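Local coordinates for TfuB1 (Thermobifida fusca, PDB 6JX3), which binds the leader peptide of a lasso peptide precursor through a PqqD-like recognition domain, probably to present the precursor for processing, at residues R18-I23 with D36-E41. Numbering follows the deposited sequence.
Sequences RLRPEI and DGRSGE. With ZN (zinc ion), chain C.
E22 CB rests on R38, 3.7 Å from R38 CG. E22 CG takes the crowded position between backbone N and carbonyl carbon (chi1 73°) and comes within 3.2 Å of D36 OD1. A bend at chi2 turns the carboxylate flat over the R38 guanidinium, the planes 7° apart, with E22 OE1 3.4 Å from R38 CZ above its centre; no N-H points at this oxygen, so this is a long salt bridge, charges only. E22 OE2 binds zinc at 1.9 Å, and D36 OD2 and a water are further ligands. The site joins the residue just before strand 23-27 to the last residue of strand 32-36 in the antiparallel sheet of this PqqD-like fold, where I23 and D36 form a non-hydrogen-bonded pair and G37 N donates to E22 O. D36 OD1 accepts from R38 N, an Asx turn, and from S39 N, completing an Asx motif that helps hold the carboxylate. E22 OE2, in the R20 guanidinium plane, receives R20 NE on its syn lone pair at 2.8 Å, nearly straight (175°). An alanine at R20 would lose this salt bridge and would probably leave the zinc-bound carboxylate less firmly oriented. R20 NH2 lies 2.9 Å from R38 NH1, a like-charge approach that E22 OE1, beside both, probably helps offset.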
loop_
_atom_site.group_PDB
_atom_site.type_symbol
_atom_site.label_atom_id
_atom_site.label_comp_id
_atom_site.label_asym_id
_atom_site.label_seq_id
_atom_site.Cartn_x
_atom_site.Cartn_y
_atom_site.Cartn_z
ATOM N N ARG A 18 8.156 2.337 -6.596
ATOM C CA ARG A 18 8.726 1.023 -6.842
ATOM C C ARG A 18 8.835 0.287 -5.521
ATOM O O ARG A 18 9.188 0.888 -4.501
ATOM C CB ARG A 18 10.120 1.105 -7.482
ATOM C CG ARG A 18 10.129 1.607 -8.917
ATOM C CD ARG A 18 11.530 1.536 -9.510
ATOM N NE ARG A 18 12.465 2.420 -8.816
ATOM C CZ ARG A 18 13.780 2.231 -8.772
ATOM N NH1 ARG A 18 14.323 1.182 -9.380
ATOM N NH2 ARG A 18 14.553 3.087 -8.117
ATOM N N LEU A 19 8.531 -1.005 -5.547
ATOM C CA LEU A 19 8.822 -1.849 -4.402
ATOM C C LEU A 19 10.303 -2.200 -4.374
ATOM O O LEU A 19 10.969 -2.254 -5.410
ATOM C CB LEU A 19 7.989 -3.129 -4.445
ATOM C CG LEU A 19 6.479 -2.970 -4.267
ATOM C CD1 LEU A 19 5.798 -4.346 -4.273
ATOM C CD2 LEU A 19 6.121 -2.190 -3.000
ATOM N N ARG A 20 10.816 -2.450 -3.172
ATOM C CA ARG A 20 12.187 -2.903 -3.054
ATOM C C ARG A 20 12.317 -4.269 -3.731
ATOM O O ARG A 20 11.328 -5.001 -3.865
ATOM C CB ARG A 20 12.606 -2.964 -1.583
ATOM C CG ARG A 20 12.865 -1.574 -0.916
ATOM C CD ARG A 20 13.728 -1.695 0.360
ATOM N NE ARG A 20 14.818 -2.634 0.123
ATOM C CZ ARG A 20 16.001 -2.304 -0.387
ATOM N NH1 ARG A 20 16.287 -1.035 -0.668
ATOM N NH2 ARG A 20 16.903 -3.249 -0.613
ATOM N N PRO A 21 13.514 -4.618 -4.207
ATOM C CA PRO A 21 13.649 -5.828 -5.037
ATOM C C PRO A 21 13.290 -7.113 -4.320
ATOM O O PRO A 21 12.876 -8.080 -4.978
ATOM C CB PRO A 21 15.133 -5.821 -5.438
ATOM C CG PRO A 21 15.614 -4.449 -5.167
ATOM C CD PRO A 21 14.778 -3.881 -4.076
ATOM N N GLU A 22 13.450 -7.163 -3.001
ATOM C CA GLU A 22 13.220 -8.382 -2.235
ATOM C C GLU A 22 11.767 -8.551 -1.796
ATOM O O GLU A 22 11.457 -9.500 -1.062
ATOM C CB GLU A 22 14.146 -8.411 -1.013
ATOM C CG GLU A 22 13.766 -7.442 0.106
ATOM C CD GLU A 22 14.341 -6.033 -0.059
ATOM O OE1 GLU A 22 14.790 -5.653 -1.163
ATOM O OE2 GLU A 22 14.341 -5.281 0.931
ATOM N N ILE A 23 10.871 -7.681 -2.251
ATOM C CA ILE A 23 9.477 -7.707 -1.824
ATOM C C ILE A 23 8.671 -8.590 -2.765
ATOM O O ILE A 23 8.735 -8.435 -3.989
ATOM C CB ILE A 23 8.890 -6.288 -1.786
ATOM C CG1 ILE A 23 9.706 -5.381 -0.862
ATOM C CG2 ILE A 23 7.419 -6.352 -1.386
ATOM C CD1 ILE A 23 9.869 -5.930 0.568
ATOM N N ASP A 36 8.902 -9.392 2.810
ATOM C CA ASP A 36 10.297 -9.032 2.606
ATOM C C ASP A 36 11.136 -10.298 2.698
ATOM O O ASP A 36 11.279 -10.876 3.780
ATOM C CB ASP A 36 10.744 -8.004 3.633
ATOM C CG ASP A 36 12.121 -7.464 3.338
ATOM O OD1 ASP A 36 13.065 -8.257 3.150
ATOM O OD2 ASP A 36 12.260 -6.231 3.283
ATOM N N GLY A 37 11.699 -10.717 1.565
ATOM C CA GLY A 37 12.403 -11.985 1.486
ATOM C C GLY A 37 13.728 -12.008 2.206
ATOM O O GLY A 37 14.286 -13.092 2.410
ATOM N N ARG A 38 14.244 -10.846 2.589
ATOM C CA ARG A 38 15.510 -10.794 3.313
ATOM C C ARG A 38 15.262 -10.804 4.817
ATOM O O ARG A 38 15.802 -11.637 5.551
ATOM C CB ARG A 38 16.276 -9.534 2.896
ATOM C CG ARG A 38 16.695 -9.510 1.439
ATOM C CD ARG A 38 17.211 -8.119 1.106
ATOM N NE ARG A 38 17.497 -7.933 -0.311
ATOM C CZ ARG A 38 17.982 -6.803 -0.815
ATOM N NH1 ARG A 38 18.243 -5.779 -0.011
ATOM N NH2 ARG A 38 18.226 -6.701 -2.113
ATOM N N SER A 39 14.426 -9.874 5.283
ATOM C CA SER A 39 14.180 -9.729 6.714
ATOM C C SER A 39 13.164 -10.731 7.209
ATOM O O SER A 39 13.121 -11.027 8.408
ATOM C CB SER A 39 13.660 -8.335 7.017
ATOM O OG SER A 39 12.354 -8.193 6.467
ATOM N N GLY A 40 12.332 -11.237 6.313
ATOM C CA GLY A 40 11.269 -12.112 6.700
ATOM C C GLY A 40 10.038 -11.406 7.200
ATOM O O GLY A 40 9.041 -12.078 7.512
ATOM N N GLU A 41 10.058 -10.081 7.294
ATOM C CA GLU A 41 8.868 -9.368 7.737
ATOM C C GLU A 41 7.774 -9.499 6.691
ATOM O O GLU A 41 8.031 -9.423 5.487
ATOM C CB GLU A 41 9.185 -7.888 7.988
ATOM C CG GLU A 41 10.153 -7.683 9.171
ATOM C CD GLU A 41 10.265 -6.230 9.645
ATOM O OE1 GLU A 41 10.994 -5.440 9.018
ATOM O OE2 GLU A 41 9.634 -5.880 10.667
HETATM ZN ZN ZN C . 14.094 -5.534 2.840
HETATM O O HOH W 1 19.644 -3.607 -2.033
HETATM O O HOH W 2 13.826 -3.560 3.552
#